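Local coordinates for maltose-binding protein MalE1 (Thermotoga maritima, PDB 6DTU) that binds maltotetraose and probably delivers malto-oligosaccharides to a membrane transporter for uptake, at residues 335-338 against 339-343; 364-367 against 368-372; 41-44 against 45-49; 176-179 against 180-183. All coordinates share one frame; numbering follows the deposited sequence. Where two conformers were deposited one is given.

Contact 1. Residues 335-338 against 339-343; sequences PQMA and AVWAA. With GLC (alpha-D-glucopyranose), chain C; GLC (alpha-D-glucopyranose), chain B.
Gln336 meets Ala339 through the backbone: its O accepts Ala339 N at 3.3 Å, the donor standing well above the carbonyl plane. Val340 CG2 rests against the same oxygen. Met337 repeats the pattern, its O taking Val340 N at 3.0 Å, again from above the plane; these i to i+3 bonds carry the 3-10 segment 335-337 on toward helix 341-352. Met337 also supplies the main side-chain contact. With CG anti to the backbone N (chi1 -165°) and a bend at chi2 (61°), its thioether reaches forward over the next turn and lays CE on one face of the Trp341 indole. Met337 CE is 3.8 Å from the centroid of the Trp341 six-membered ring, a CH-pi contact, and 3.4 Å from Trp341 CZ2, while SD lies oblique to the ring in a Met-aromatic contact. Met337 CE touches Val340 CG1 as well, at 3.8 Å. The opposite face of Trp341 receives the chain C glucose, whose O5 comes within 3.6 Å of Trp341 CZ3, so the indole is sandwiched between a methyl group and a sugar, the aromatic platform familiar from carbohydrate-binding proteins. Ala338 O accepts a hydrogen bond from a water at 2.9 Å; the same water accepts one from Ala342 N and lies beside O6 of the chain B glucose. Around this ligand wall, Phe260 meets the Trp341 ring, Met337 and Val340 pack on Val169 of strand 168-173, Ala338 touches Glu68 of helix 66-71, and Ala343 leans on Arg368 of helix 358-374.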
loop_
_atom_site.group_PDB
_atom_site.type_symbol
_atom_site.label_atom_id
_atom_site.label_comp_id
_atom_site.label_asym_id
_atom_site.label_seq_id
_atom_site.Cartn_x
_atom_site.Cartn_y
_atom_site.Cartn_z
ATOM N N PRO A 335 -7.979 -1.389 15.099
ATOM C CA PRO A 335 -8.385 0.028 15.048
ATOM C C PRO A 335 -7.277 0.978 15.425
ATOM O O PRO A 335 -7.275 2.124 14.964
ATOM C CB PRO A 335 -9.547 0.118 16.049
ATOM C CG PRO A 335 -10.030 -1.273 16.192
ATOM C CD PRO A 335 -8.866 -2.191 15.953
ATOM N N GLN A 336 -6.350 0.530 16.266
ATOM C CA GLN A 336 -5.257 1.350 16.764
ATOM C C GLN A 336 -4.240 1.734 15.695
ATOM O O GLN A 336 -3.367 2.564 15.964
ATOM C CB GLN A 336 -4.564 0.659 17.948
ATOM C CG GLN A 336 -5.430 0.534 19.205
ATOM C CD GLN A 336 -6.335 -0.682 19.194
ATOM O OE1 GLN A 336 -6.276 -1.525 18.288
ATOM N NE2 GLN A 336 -7.192 -0.781 20.203
ATOM N N MET A 337 -4.289 1.133 14.508
ATOM C CA MET A 337 -3.357 1.553 13.468
ATOM C C MET A 337 -3.639 2.979 13.016
ATOM O O MET A 337 -2.748 3.637 12.477
ATOM C CB MET A 337 -3.431 0.587 12.286
ATOM C CG MET A 337 -2.271 0.693 11.293
ATOM S SD MET A 337 -0.701 0.317 12.117
ATOM C CE MET A 337 0.455 0.917 10.888
ATOM N N ALA A 338 -4.881 3.454 13.171
ATOM C CA ALA A 338 -5.210 4.811 12.743
ATOM C C ALA A 338 -4.362 5.842 13.483
ATOM O O ALA A 338 -4.084 6.920 12.952
ATOM C CB ALA A 338 -6.698 5.091 12.972
ATOM N N ALA A 339 -3.945 5.526 14.702
ATOM C CA ALA A 339 -3.118 6.434 15.487
ATOM C C ALA A 339 -1.656 6.445 15.048
ATOM O O ALA A 339 -0.866 7.217 15.594
ATOM C CB ALA A 339 -3.188 6.050 16.967
ATOM N N VAL A 340 -1.263 5.610 14.096
ATOM C CA VAL A 340 0.162 5.406 13.850
ATOM C C VAL A 340 0.694 6.316 12.751
ATOM O O VAL A 340 1.750 6.938 12.905
ATOM C CB VAL A 340 0.449 3.910 13.571
ATOM C CG1 VAL A 340 1.888 3.726 13.068
ATOM C CG2 VAL A 340 0.202 3.078 14.831
ATOM N N TRP A 341 -0.015 6.397 11.622
ATOM C CA TRP A 341 0.564 6.946 10.400
ATOM C C TRP A 341 0.949 8.410 10.556
ATOM O O TRP A 341 2.042 8.813 10.155
ATOM C CB TRP A 341 -0.440 6.803 9.261
ATOM C CG TRP A 341 -0.902 5.388 9.013
ATOM C CD1 TRP A 341 -2.132 4.872 9.308
ATOM C CD2 TRP A 341 -0.161 4.323 8.396
ATOM N NE1 TRP A 341 -2.208 3.568 8.913
ATOM C CE2 TRP A 341 -1.016 3.194 8.349
ATOM C CE3 TRP A 341 1.138 4.215 7.881
ATOM C CZ2 TRP A 341 -0.626 1.980 7.798
ATOM C CZ3 TRP A 341 1.531 3.004 7.332
ATOM C CH2 TRP A 341 0.655 1.895 7.312
ATOM N N ALA A 342 0.031 9.236 11.060
ATOM C CA ALA A 342 0.291 10.673 11.109
ATOM C C ALA A 342 1.442 11.011 12.056
ATOM O O ALA A 342 2.255 11.888 11.753
ATOM C CB ALA A 342 -0.980 11.443 11.480
ATOM N N ALA A 343 1.511 10.349 13.217
ATOM C CA ALA A 343 2.626 10.576 14.140
ATOM C C ALA A 343 3.963 10.206 13.506
ATOM O O ALA A 343 4.952 10.932 13.644
ATOM C CB ALA A 343 2.408 9.753 15.411
HETATM C C1 GLC C . -0.976 3.058 3.675
HETATM C C2 GLC C . -2.235 2.745 4.381
HETATM C C3 GLC C . -3.114 3.950 4.510
HETATM C C4 GLC C . -2.447 5.046 5.245
HETATM C C5 GLC C . -1.121 5.441 4.548
HETATM C C6 GLC C . -0.381 6.366 5.301
HETATM O O2 GLC C . -2.952 1.730 3.623
HETATM O O3 GLC C . -4.347 3.582 5.205
HETATM O O4 GLC C . -3.340 6.194 5.237
HETATM O O5 GLC C . -0.265 4.147 4.378
HETATM O O6 GLC C . 0.776 6.706 4.567
HETATM C C1 GLC B . -3.962 6.439 6.482
HETATM C C2 GLC B . -5.349 6.881 6.230
HETATM C C3 GLC B . -5.373 8.228 5.615
HETATM C C4 GLC B . -4.655 9.246 6.444
HETATM C C5 GLC B . -3.166 8.865 6.609
HETATM C C6 GLC B . -2.422 9.764 7.446
HETATM O O2 GLC B . -5.999 5.898 5.311
HETATM O O3 GLC B . -6.778 8.609 5.467
HETATM O O4 GLC B . -4.753 10.527 5.804
HETATM O O5 GLC B . -3.186 7.453 7.237
HETATM O O6 GLC B . -3.000 9.788 8.729
HETATM O O HOH W 1 -2.847 8.505 10.807
#

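Contact 2. Residues 364-367 against 368-372; sequences NAVE and RIKAQ
The C-terminal alpha-helix 358-374 holds this contact, in which each residue from Asn364 to Glu367 meets the one four places on. Arg368 N bonds to Asn364 O and Ile369 N to Ala365 O, both at 2.9 Å; Lys370 N to Val366 O and Ala371 N to Glu367 O continue the ladder. The side chains fan out from it in different directions. Arg368 stands with CG anti to the backbone N (chi1 175°) and stays extended as far as NE, which carries its guanidinium across to helix 341-352, where NH1 forms a salt bridge with Asp346. Ile369 instead sends CG1 back along the helix, placing it 3.1 Å from Ala365 O, beside the bond that this oxygen already makes. The same side chain packs on Ala343 of helix 341-352 and on Ile182 of strand 181-183, so the helix is wedged between these two elements. Cutting Ile369 back to an alanine is likely to open a gap between Ala343 and Ile182, which its branched side chain now fills. Val366 and Lys370 leave the helix in the same direction, one turn apart, and Ile182 also touches both. Lys370 CG passes 3.1 Å from Val366 O, and farther out Lys370 CD rests 4.0 Å from Val366 CG1.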
loop_
_atom_site.group_PDB
_atom_site.type_symbol
_atom_site.label_atom_id
_atom_site.label_comp_id
_atom_site.label_asym_id
_atom_site.label_seq_id
_atom_site.Cartn_x
_atom_site.Cartn_y
_atom_site.Cartn_z
ATOM N N ASN A 364 9.171 11.020 20.576
ATOM C CA ASN A 364 7.960 11.824 20.650
ATOM C C ASN A 364 6.835 11.195 19.841
ATOM O O ASN A 364 5.666 11.260 20.246
ATOM C CB ASN A 364 8.244 13.260 20.200
ATOM C CG ASN A 364 9.131 14.002 21.179
ATOM O OD1 ASN A 364 9.370 13.534 22.293
ATOM N ND2 ASN A 364 9.597 15.182 20.782
ATOM N N ALA A 365 7.167 10.583 18.698
ATOM C CA ALA A 365 6.138 9.918 17.894
ATOM C C ALA A 365 5.441 8.816 18.685
ATOM O O ALA A 365 4.210 8.724 18.687
ATOM C CB ALA A 365 6.723 9.349 16.597
ATOM N N VAL A 366 6.213 7.983 19.379
ATOM C CA VAL A 366 5.627 6.889 20.147
ATOM C C VAL A 366 4.790 7.413 21.318
ATOM O O VAL A 366 3.718 6.871 21.621
ATOM C CB VAL A 366 6.721 5.888 20.566
ATOM C CG1 VAL A 366 6.204 4.893 21.580
ATOM C CG2 VAL A 366 7.268 5.147 19.340
ATOM N N GLU A 367 5.242 8.480 21.990
ATOM C CA GLU A 367 4.405 9.058 23.039
ATOM C C GLU A 367 3.106 9.609 22.466
ATOM O O GLU A 367 2.047 9.510 23.100
ATOM C CB GLU A 367 5.151 10.177 23.774
ATOM C CG GLU A 367 6.561 9.818 24.217
ATOM C CD GLU A 367 7.177 10.846 25.159
ATOM O OE1 GLU A 367 7.964 10.447 26.046
ATOM O OE2 GLU A 367 6.892 12.054 25.002
ATOM N N ARG A 368 3.161 10.157 21.254
ATOM C CA ARG A 368 1.944 10.634 20.617
ATOM C C ARG A 368 1.014 9.480 20.278
ATOM O O ARG A 368 -0.181 9.543 20.569
ATOM C CB ARG A 368 2.287 11.463 19.379
ATOM C CG ARG A 368 1.091 11.911 18.579
ATOM C CD ARG A 368 1.504 12.744 17.375
ATOM N NE ARG A 368 0.465 12.787 16.348
ATOM C CZ ARG A 368 0.575 13.476 15.221
ATOM N NH1 ARG A 368 1.675 14.174 14.990
ATOM N NH2 ARG A 368 -0.405 13.467 14.331
ATOM N N ILE A 369 1.558 8.393 19.728
ATOM C CA ILE A 369 0.728 7.245 19.359
ATOM C C ILE A 369 0.070 6.652 20.596
ATOM O O ILE A 369 -1.130 6.346 20.599
ATOM C CB ILE A 369 1.580 6.194 18.634
ATOM C CG1 ILE A 369 2.139 6.780 17.336
ATOM C CG2 ILE A 369 0.756 4.955 18.360
ATOM C CD1 ILE A 369 3.213 5.908 16.691
ATOM N N LYS A 370 0.854 6.480 21.663
ATOM C CA LYS A 370 0.342 5.877 22.889
ATOM C C LYS A 370 -0.764 6.728 23.497
ATOM O O LYS A 370 -1.820 6.214 23.882
ATOM C CB LYS A 370 1.483 5.699 23.897
ATOM C CG LYS A 370 2.517 4.667 23.500
ATOM C CD LYS A 370 3.542 4.423 24.586
ATOM C CE LYS A 370 2.966 3.519 25.663
ATOM N NZ LYS A 370 2.702 2.126 25.153
ATOM N N ALA A 371 -0.549 8.042 23.568
ATOM C CA ALA A 371 -1.560 8.909 24.162
ATOM C C ALA A 371 -2.863 8.821 23.385
ATOM O O ALA A 371 -3.949 8.764 23.973
ATOM C CB ALA A 371 -1.043 10.347 24.243
ATOM N N GLN A 372 -2.775 8.762 22.060
ATOM C CA GLN A 372 -3.980 8.667 21.257
ATOM C C GLN A 372 -4.667 7.315 21.437
ATOM O O GLN A 372 -5.893 7.261 21.517
ATOM C CB GLN A 372 -3.643 9.012 19.809
ATOM C CG GLN A 372 -3.599 10.546 19.518
ATOM C CD GLN A 372 -2.526 11.355 20.283
ATOM O OE1 GLN A 372 -2.158 11.047 21.412
ATOM N NE2 GLN A 372 -2.046 12.423 19.653
#

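Contact 3. Residues 41-44 against 45-49; sequences DIKS and KFLTA
Lys43 and Leu47 lie alongside each other one turn apart, their aliphatic parts meeting where Lys43 CG comes 4.0 Å from Leu47 CD1. Leu47 CG also presses on Lys43 O, 3.3 Å away, next to the backbone bond that Leu47 N makes with this oxygen. Lys43 starts with CG anti to the backbone N (chi1 178°), then bends at chi3 and chi4, and its NZ forms a salt bridge with Glu68 and a cation-pi contact with Trp65. These turns belong to helix 39-49 of the solute-binding protein fold, and Lys43 is part of the glycan pocket, with a glucose touching both it and Ser44. Phe46 turns its ring away from the first turn, toward Trp8 of strand 4-9 and Leu69 of helix 66-71, while its CB stays 3.2 Å from Ile42 O. At the far end Thr48 grips Ser44 O twice, with its backbone N at 3.1 Å and its OG1 at 3.2 Å. The two donors approach from opposite faces of the carbonyl plane, and OG1 can fold back in this way because it lies beside its own backbone N (chi1 -62°).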
loop_
_atom_site.group_PDB
_atom_site.type_symbol
_atom_site.label_atom_id
_atom_site.label_comp_id
_atom_site.label_asym_id
_atom_site.label_seq_id
_atom_site.Cartn_x
_atom_site.Cartn_y
_atom_site.Cartn_z
ATOM N N ASP A 41 -7.401 9.935 0.865
ATOM C CA ASP A 41 -8.617 10.612 1.283
ATOM C C ASP A 41 -9.827 9.694 1.343
ATOM O O ASP A 41 -10.865 10.102 1.866
ATOM C CB ASP A 41 -8.899 11.816 0.364
ATOM C CG ASP A 41 -7.902 12.939 0.573
ATOM O OD1 ASP A 41 -7.403 13.070 1.706
ATOM O OD2 ASP A 41 -7.593 13.654 -0.393
ATOM N N ILE A 42 -9.719 8.452 0.865
ATOM C CA ILE A 42 -10.896 7.590 0.832
ATOM C C ILE A 42 -11.429 7.332 2.234
ATOM O O ILE A 42 -12.636 7.463 2.489
ATOM C CB ILE A 42 -10.591 6.271 0.096
ATOM C CG1 ILE A 42 -10.355 6.531 -1.390
ATOM C CG2 ILE A 42 -11.715 5.254 0.313
ATOM C CD1 ILE A 42 -9.919 5.268 -2.157
ATOM N N LYS A 43 -10.556 6.901 3.145
ATOM C CA LYS A 43 -11.039 6.516 4.472
ATOM C C LYS A 43 -11.550 7.715 5.255
ATOM O O LYS A 43 -12.575 7.622 5.948
ATOM C CB LYS A 43 -9.976 5.770 5.281
ATOM C CG LYS A 43 -10.502 5.429 6.667
ATOM C CD LYS A 43 -9.783 4.246 7.294
ATOM C CE LYS A 43 -8.342 4.575 7.640
ATOM N NZ LYS A 43 -8.216 5.591 8.724
ATOM N N SER A 44 -10.824 8.827 5.195
ATOM C CA SER A 44 -11.243 10.020 5.926
ATOM C C SER A 44 -12.550 10.578 5.373
ATOM O O SER A 44 -13.443 10.949 6.151
ATOM C CB SER A 44 -10.119 11.063 5.925
ATOM O OG SER A 44 -9.664 11.306 4.601
ATOM N N LYS A 45 -12.702 10.590 4.041
ATOM C CA LYS A 45 -13.969 10.990 3.445
ATOM C C LYS A 45 -15.088 10.046 3.864
ATOM O O LYS A 45 -16.220 10.481 4.106
ATOM C CB LYS A 45 -13.840 11.046 1.924
ATOM C CG LYS A 45 -15.024 11.675 1.191
ATOM C CD LYS A 45 -14.902 11.498 -0.317
ATOM C CE LYS A 45 -16.046 12.191 -1.063
ATOM N NZ LYS A 45 -15.950 13.666 -1.007
ATOM N N PHE A 46 -14.794 8.740 3.941
ATOM C CA PHE A 46 -15.823 7.772 4.298
ATOM C C PHE A 46 -16.223 7.910 5.765
ATOM O O PHE A 46 -17.406 7.835 6.104
ATOM C CB PHE A 46 -15.306 6.370 3.975
ATOM C CG PHE A 46 -16.350 5.313 4.065
ATOM C CD1 PHE A 46 -17.333 5.210 3.091
ATOM C CD2 PHE A 46 -16.335 4.395 5.109
ATOM C CE1 PHE A 46 -18.295 4.234 3.158
ATOM C CE2 PHE A 46 -17.311 3.419 5.175
ATOM C CZ PHE A 46 -18.281 3.339 4.191
ATOM N N LEU A 47 -15.250 8.139 6.642
ATOM C CA LEU A 47 -15.576 8.375 8.048
ATOM C C LEU A 47 -16.503 9.571 8.195
ATOM O O LEU A 47 -17.392 9.574 9.052
ATOM C CB LEU A 47 -14.289 8.603 8.843
ATOM C CG LEU A 47 -13.426 7.364 9.090
ATOM C CD1 LEU A 47 -12.012 7.776 9.541
ATOM C CD2 LEU A 47 -14.077 6.531 10.134
ATOM N N THR A 48 -16.301 10.597 7.379
ATOM C CA THR A 48 -17.149 11.778 7.457
ATOM C C THR A 48 -18.500 11.534 6.785
ATOM O O THR A 48 -19.550 11.852 7.354
ATOM C CB THR A 48 -16.452 12.963 6.776
ATOM O OG1 THR A 48 -15.229 13.274 7.456
ATOM C CG2 THR A 48 -17.354 14.193 6.797
ATOM N N ALA A 49 -18.497 10.968 5.576
ATOM C CA ALA A 49 -19.713 10.921 4.773
ATOM C C ALA A 49 -20.630 9.750 5.131
ATOM O O ALA A 49 -21.853 9.857 4.992
ATOM C CB ALA A 49 -19.361 10.870 3.283
#

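Contact 4. Residues 176-179 against 180-183; sequences GLDV and NDIG
Asp178 holds Asn180 and Asp181 at this corner with two hydrogen bonds. Asp178 O accepts Asp181 N at 3.0 Å, closing the type I beta turn from Asp178 to Asp181, with the donor well above the carbonyl plane. On the side chain, Asp178 OD1 accepts Asn180 N at 3.0 Å, an Asx turn nested in the beta turn. The N-H comes in 44° out of the carboxylate plane and the bond is bent; having CG anti to the backbone N (chi1 -175°) is what brings the carboxylate over it. The charged groups share one water, which donates to Asp178 OD2 at 2.7 Å and to Asp181 OD2 at 2.9 Å. Asp178 OD2 and Asp181 OD2 are 4.5 Å apart, and the bridging protons probably ease the repulsion between them. The two carboxylate planes stand nearly perpendicular, 79° apart, and Asp181 OD1 is held separately by Tyr168 OH. Replacing Asp178 by an alanine would probably leave Asn180 N without its side-chain acceptor and the water without one of its two carboxylates. Close packing adds to this: Asp178 OD2 lies 3.5 Å from Asp181 CB, and Ile182 CG1 passes 3.8 Å from Val179 O. The turn joins strands 176-178 and 181-183, which flank strand 168-173 in a small antiparallel sheet; Asp178 and Asp181 both bond to Lys171 through the backbone, Val179 packs on Phe170, and Ile182 faces helix 358-374.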
loop_
_atom_site.group_PDB
_atom_site.type_symbol
_atom_site.label_atom_id
_atom_site.label_comp_id
_atom_site.label_asym_id
_atom_site.label_seq_id
_atom_site.Cartn_x
_atom_site.Cartn_y
_atom_site.Cartn_z
ATOM N N GLY A 176 -1.667 -12.394 19.903
ATOM C CA GLY A 176 -1.999 -11.336 18.973
ATOM C C GLY A 176 -1.081 -10.139 19.138
ATOM O O GLY A 176 -0.074 -10.183 19.850
ATOM N N LEU A 177 -1.472 -9.040 18.493
ATOM C CA LEU A 177 -0.701 -7.806 18.540
ATOM C C LEU A 177 -0.920 -7.113 19.877
ATOM O O LEU A 177 -2.058 -6.985 20.334
ATOM C CB LEU A 177 -1.150 -6.863 17.422
ATOM C CG LEU A 177 -0.900 -7.244 15.970
ATOM C CD1 LEU A 177 -1.427 -6.129 15.106
ATOM C CD2 LEU A 177 0.581 -7.469 15.729
ATOM N N ASP A 178 0.173 -6.656 20.499
ATOM C CA ASP A 178 0.106 -5.925 21.766
ATOM C C ASP A 178 0.161 -4.442 21.432
ATOM O O ASP A 178 1.242 -3.885 21.237
ATOM C CB ASP A 178 1.265 -6.314 22.683
ATOM C CG ASP A 178 1.169 -5.659 24.074
ATOM O OD1 ASP A 178 0.279 -4.807 24.289
ATOM O OD2 ASP A 178 2.006 -5.968 24.954
ATOM N N VAL A 179 -1.004 -3.790 21.416
ATOM C CA VAL A 179 -1.043 -2.373 21.070
ATOM C C VAL A 179 -0.419 -1.496 22.139
ATOM O O VAL A 179 -0.192 -0.305 21.892
ATOM C CB VAL A 179 -2.430 -1.830 20.658
ATOM C CG1 VAL A 179 -2.977 -2.581 19.437
ATOM C CG2 VAL A 179 -3.395 -1.861 21.824
ATOM N N ASN A 180 -0.154 -2.052 23.322
ATOM C CA ASN A 180 0.524 -1.300 24.368
ATOM C C ASN A 180 2.035 -1.433 24.301
ATOM O O ASN A 180 2.734 -0.813 25.106
ATOM C CB ASN A 180 0.013 -1.716 25.747
ATOM C CG ASN A 180 -1.356 -1.167 26.035
ATOM O OD1 ASN A 180 -2.362 -1.694 25.562
ATOM N ND2 ASN A 180 -1.409 -0.097 26.814
ATOM N N ASP A 181 2.551 -2.199 23.348
ATOM C CA ASP A 181 3.983 -2.412 23.173
ATOM C C ASP A 181 4.322 -1.932 21.771
ATOM O O ASP A 181 4.170 -2.667 20.796
ATOM C CB ASP A 181 4.340 -3.878 23.408
ATOM C CG ASP A 181 5.830 -4.163 23.260
ATOM O OD1 ASP A 181 6.565 -3.355 22.662
ATOM O OD2 ASP A 181 6.269 -5.217 23.743
ATOM N N ILE A 182 4.791 -0.693 21.681
ATOM C CA ILE A 182 5.073 -0.050 20.404
ATOM C C ILE A 182 6.581 -0.048 20.180
ATOM O O ILE A 182 7.345 0.300 21.085
ATOM C CB ILE A 182 4.480 1.369 20.371
ATOM C CG1 ILE A 182 2.960 1.302 20.521
ATOM C CG2 ILE A 182 4.828 2.083 19.071
ATOM C CD1 ILE A 182 2.316 2.674 20.579
ATOM N N GLY A 183 7.020 -0.449 18.978
ATOM C CA GLY A 183 8.450 -0.563 18.730
ATOM C C GLY A 183 9.013 0.390 17.693
ATOM O O GLY A 183 10.059 0.135 17.083
HETATM O O HOH W 2 4.352 -7.246 24.496
#

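Contacts 1, 2 and 4 form one cluster, their centres 10 to 13 Å apart, with helix 358-374 of contact 2 touching the other two. Ala339 O of contact 1 meets Ile369 CG1 at 3.5 Å, while Ile182 CD1 of contact 4 comes within 3.5 Å of Ile369 CG2. Contact 4 reaches contact 1 directly where Val179 CG1 touches Gln336 OE1 at 3.6 Å. Contact 3 stands apart, its centre about 15 Å from that of contact 1, yet both line the glycan pocket, Trp341 from one and Lys43 from the other. Contact 2 is second shell, with Arg368 NH2 lying 3.5 Å from CB of the pocket residue Ala342.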